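Local structure of erythrocyte membrane protein 1 (Plasmodium falciparum, 6S8T) at residues 122-127 and 201-206; 66-71 and 142-147. The protein probably binds the host receptor ICAM-1 through this DBLbeta domain, one piece of a much longer surface protein of infected erythrocytes. One frame throughout, in Å; residues are numbered along the deposited sequence.

Interaction 1 of 2, residues 122-127 and 201-206; sequences NLENLN and HGDQTK
Lys206 lies against the end of the short helix that carries Glu124, and its aliphatic chain does most of the touching on that side. From CB, CG starts anti to the backbone N (chi1 178°), and both CG and CD pass 3.6 Å from the carbonyl oxygen of Glu124. The bend at chi3 (58°) then brings CE round, and CE comes closest, 3.3 Å from Glu124 O. NZ stops 3.6 Å from Asn125 OD1, a polar approach rather than a bond. Asn125 has just left helical geometry, and its ND2 is held by Ser121 O.

The Glu124 side chain reaches across to the first turn of helix 202-221. Its chain is extended beyond CG, CG passing the carbonyl oxygen of Asp203, and OE2 ends 3.2 Å from Asp203 CB. The two carboxylates are turned 32° against each other, with Glu124 OE2 3.8 Å from Asp203 OD2. OE1 finds its partners elsewhere, in a salt bridge to Lys83 and a hydrogen bond with Thr120. At the start of the same turn His201 is the N-cap, its ND1 accepting from Asp203 N at 3.3 Å.

The contact thus joins two helix ends inside the Duffy-binding domain by van der Waals packing among nearby charges, with neither a hydrogen bond nor a salt bridge between the two segments. Two acidic groups this close should repel, a cost probably eased by Lys83 and, at longer range, by Lys206 NZ, 5.6 Å from Glu124 OE2.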
# COMPACT_ATOMS: atom_id res chain seq x y z
N ASN A 122 17.48 -2.58 7.50
CA ASN A 122 18.25 -1.76 8.44
C ASN A 122 17.41 -1.41 9.66
O ASN A 122 17.92 -1.39 10.79
CB ASN A 122 18.75 -0.49 7.75
CG ASN A 122 17.63 0.40 7.25
OD1 ASN A 122 16.65 -0.08 6.68
ND2 ASN A 122 17.76 1.71 7.47
N LEU A 123 16.12 -1.14 9.46
CA LEU A 123 15.25 -0.81 10.59
C LEU A 123 14.96 -2.03 11.45
O LEU A 123 14.76 -1.90 12.66
CB LEU A 123 13.95 -0.19 10.09
CG LEU A 123 14.07 1.14 9.35
CD1 LEU A 123 12.72 1.55 8.76
CD2 LEU A 123 14.59 2.23 10.28
N GLU A 124 14.94 -3.22 10.84
CA GLU A 124 14.66 -4.44 11.59
C GLU A 124 15.81 -4.85 12.50
O GLU A 124 15.58 -5.54 13.49
CB GLU A 124 14.34 -5.58 10.62
CG GLU A 124 13.05 -5.39 9.82
CD GLU A 124 12.98 -6.30 8.60
OE1 GLU A 124 12.74 -5.79 7.48
OE2 GLU A 124 13.17 -7.53 8.75
N ASN A 125 17.04 -4.43 12.19
CA ASN A 125 18.23 -4.82 12.93
C ASN A 125 18.93 -3.61 13.54
O ASN A 125 20.15 -3.48 13.49
CB ASN A 125 19.19 -5.61 12.04
CG ASN A 125 18.57 -6.87 11.49
OD1 ASN A 125 18.51 -7.89 12.18
ND2 ASN A 125 18.11 -6.82 10.25
N LEU A 126 18.15 -2.70 14.13
CA LEU A 126 18.73 -1.53 14.76
C LEU A 126 19.41 -1.90 16.08
O LEU A 126 19.01 -2.83 16.77
CB LEU A 126 17.66 -0.46 15.02
CG LEU A 126 17.17 0.38 13.84
CD1 LEU A 126 16.10 1.36 14.30
CD2 LEU A 126 18.32 1.12 13.18
N ASN A 127 20.46 -1.15 16.41
CA ASN A 127 21.07 -1.19 17.74
C ASN A 127 20.54 0.02 18.50
O ASN A 127 20.97 1.15 18.27
CB ASN A 127 22.59 -1.18 17.64
CG ASN A 127 23.27 -1.25 19.00
OD1 ASN A 127 23.49 -0.22 19.65
ND2 ASN A 127 23.59 -2.46 19.44
N HIS A 201 4.22 -10.17 11.64
CA HIS A 201 5.22 -11.14 11.22
C HIS A 201 6.36 -11.08 12.22
O HIS A 201 6.47 -10.13 13.01
CB HIS A 201 5.70 -10.85 9.79
CG HIS A 201 6.55 -11.92 9.21
ND1 HIS A 201 7.93 -11.86 9.18
CD2 HIS A 201 6.22 -13.10 8.62
CE1 HIS A 201 8.41 -12.94 8.61
NE2 HIS A 201 7.40 -13.71 8.26
N GLY A 202 7.21 -12.10 12.19
CA GLY A 202 8.34 -12.15 13.10
C GLY A 202 9.26 -10.95 12.95
O GLY A 202 9.65 -10.32 13.93
N ASP A 203 9.61 -10.61 11.70
CA ASP A 203 10.49 -9.48 11.47
C ASP A 203 9.83 -8.16 11.86
O ASP A 203 10.52 -7.25 12.35
CB ASP A 203 10.93 -9.44 10.01
CG ASP A 203 11.80 -10.64 9.63
OD1 ASP A 203 12.53 -11.15 10.50
OD2 ASP A 203 11.73 -11.07 8.45
N GLN A 204 8.52 -8.04 11.66
CA GLN A 204 7.84 -6.79 11.99
C GLN A 204 7.69 -6.62 13.50
O GLN A 204 7.78 -5.49 14.00
CB GLN A 204 6.47 -6.74 11.31
CG GLN A 204 6.52 -6.94 9.80
CD GLN A 204 7.43 -5.94 9.10
OE1 GLN A 204 7.29 -4.73 9.27
NE2 GLN A 204 8.37 -6.45 8.32
N THR A 205 7.48 -7.71 14.24
CA THR A 205 7.44 -7.64 15.69
C THR A 205 8.76 -7.13 16.26
O THR A 205 8.78 -6.30 17.18
CB THR A 205 7.09 -9.01 16.28
OG1 THR A 205 5.80 -9.42 15.81
CG2 THR A 205 7.09 -8.97 17.80
N LYS A 206 9.88 -7.63 15.72
CA LYS A 206 11.19 -7.13 16.14
C LYS A 206 11.37 -5.67 15.76
O LYS A 206 11.96 -4.89 16.52
CB LYS A 206 12.29 -7.99 15.53
CG LYS A 206 13.70 -7.54 15.86
CD LYS A 206 14.73 -8.51 15.33
CE LYS A 206 14.59 -8.70 13.83
NZ LYS A 206 15.61 -9.64 13.29

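Interaction 2 of 2, residues 66-71 and 142-147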
# COMPACT_ATOMS: atom_id res chain seq x y z
N GLN A 66 27.11 4.01 5.40
CA GLN A 66 27.78 4.41 6.63
C GLN A 66 26.89 5.26 7.53
O GLN A 66 27.11 5.29 8.74
CB GLN A 66 29.07 5.17 6.31
CG GLN A 66 30.12 4.34 5.58
CD GLN A 66 31.35 5.15 5.24
OE1 GLN A 66 32.40 4.60 4.90
NE2 GLN A 66 31.23 6.47 5.33
N HIS A 67 25.90 5.94 6.96
CA HIS A 67 24.99 6.79 7.73
C HIS A 67 23.81 6.00 8.27
O HIS A 67 22.65 6.40 8.16
CB HIS A 67 24.52 7.96 6.87
CG HIS A 67 25.64 8.77 6.30
ND1 HIS A 67 26.36 8.37 5.19
CD2 HIS A 67 26.17 9.95 6.69
CE1 HIS A 67 27.28 9.27 4.92
NE2 HIS A 67 27.19 10.24 5.81
N SER A 68 24.10 4.84 8.87
CA SER A 68 23.08 3.94 9.39
C SER A 68 23.55 3.34 10.70
O SER A 68 24.75 3.19 10.94
CB SER A 68 22.77 2.82 8.38
OG SER A 68 21.99 1.80 8.98
N ASN A 69 22.59 3.00 11.56
CA ASN A 69 22.86 2.34 12.83
C ASN A 69 22.50 0.86 12.80
O ASN A 69 22.20 0.27 13.84
CB ASN A 69 22.13 3.04 13.97
CG ASN A 69 22.90 4.23 14.51
OD1 ASN A 69 24.13 4.22 14.54
ND2 ASN A 69 22.18 5.26 14.95
N ASP A 70 22.49 0.25 11.61
CA ASP A 70 22.39 -1.20 11.50
C ASP A 70 23.57 -1.85 12.22
O ASP A 70 24.73 -1.51 11.96
CB ASP A 70 22.36 -1.61 10.03
CG ASP A 70 21.97 -3.07 9.82
OD1 ASP A 70 22.30 -3.93 10.66
OD2 ASP A 70 21.32 -3.36 8.79
N SER A 71 23.26 -2.78 13.13
CA SER A 71 24.26 -3.41 13.98
C SER A 71 24.93 -4.61 13.32
O SER A 71 25.30 -5.56 14.01
CB SER A 71 23.63 -3.83 15.30
OG SER A 71 22.69 -4.87 15.10
N LEU A 142 15.90 9.65 11.87
CA LEU A 142 15.59 10.16 10.54
C LEU A 142 16.58 9.65 9.50
O LEU A 142 16.20 9.38 8.35
CB LEU A 142 15.57 11.69 10.55
CG LEU A 142 15.35 12.37 9.19
CD1 LEU A 142 14.00 11.97 8.61
CD2 LEU A 142 15.46 13.88 9.31
N GLY A 143 17.85 9.50 9.88
CA GLY A 143 18.84 9.01 8.94
C GLY A 143 18.52 7.61 8.43
O GLY A 143 18.60 7.34 7.23
N ASP A 144 18.13 6.71 9.34
CA ASP A 144 17.82 5.35 8.93
C ASP A 144 16.48 5.27 8.19
O ASP A 144 16.31 4.41 7.32
CB ASP A 144 17.82 4.42 10.14
CG ASP A 144 19.15 3.69 10.32
OD1 ASP A 144 19.64 3.10 9.33
OD2 ASP A 144 19.70 3.72 11.44
N VAL A 145 15.54 6.16 8.51
CA VAL A 145 14.28 6.19 7.78
C VAL A 145 14.50 6.71 6.36
O VAL A 145 13.91 6.21 5.40
CB VAL A 145 13.23 7.03 8.54
CG1 VAL A 145 11.98 7.22 7.69
CG2 VAL A 145 12.88 6.36 9.86
N GLN A 146 15.36 7.73 6.21
CA GLN A 146 15.66 8.25 4.89
C GLN A 146 16.48 7.27 4.06
O GLN A 146 16.32 7.20 2.84
CB GLN A 146 16.39 9.59 4.99
CG GLN A 146 15.50 10.75 5.44
CD GLN A 146 16.25 12.06 5.50
OE1 GLN A 146 17.21 12.21 6.24
NE2 GLN A 146 15.81 13.03 4.70
N LEU A 147 17.37 6.50 4.71
CA LEU A 147 18.12 5.49 3.99
C LEU A 147 17.20 4.39 3.47
O LEU A 147 17.33 3.95 2.32
CB LEU A 147 19.21 4.89 4.89
CG LEU A 147 20.03 3.76 4.26
CD1 LEU A 147 20.90 4.29 3.12
CD2 LEU A 147 20.89 3.06 5.31
O HOH W 1 19.58 5.38 13.44
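Asp144 reaches out from helix 137-163 and takes the turn at Ser68 and Asn69 with both carboxylate oxygens. Ser68 OG donates to OD1 at 2.7 Å, while Asn69 N donates to OD2 at 3.0 Å in a fairly straight bond (162°). Each oxygen uses its syn lone pair, so the two donors together fix the rotation of the carboxylate. OD1 also accepts from Asn122 ND2.

The tight side is here and one helical turn further on, where Leu147 CD2 packs 3.6 Å from Ser68 CB. Ser68 OG stands anti to its backbone N (chi1 168°), which puts OG within reach of both Asp144 OD1 and Asp70 N: besides donating to Asp144, it accepts from Asp70 N at 3.1 Å.

A bound water fills out the OD2 side. It donates to Asp144 OD2 at 2.6 Å and accepts from Asn69 ND2 at 3.0 Å, bridging the two side chains, while Asn69 OD1 is held by Lys49 N. The loose, exposed side is at His67: its ring leads away from the helix, and ND1 bonds instead to Thr64, leaving mainly the residue's backbone beside Gly143.

The loop combines two named turns: an inverse gamma turn centred on His67 leads into an ST turn at Ser68, and a buried helix aspartate ties the irregular segment to the helical core of this Duffy-binding-like domain.

In the fold
The two contacts are neighbours, their centres about 13 Å apart, and segment 122-127 connects them. Asn125 O meets Ser71 N, and Leu126 packs on Asp144, so this one segment, which meets helix 202-221 in interaction 1, also touches both partners of interaction 2. Along the chain the segments of the two contacts alternate. Interaction 2 is the more buried and rests on directional hydrogen bonds to a carboxylate. Interaction 1 is only partly buried, includes the exposed Lys206, and brings two carboxylates together without bonding them. An acidic side chain is prominent in each, hydrogen-bonded through both oxygens in interaction 2, its repulsion probably eased by nearby lysines in interaction 1.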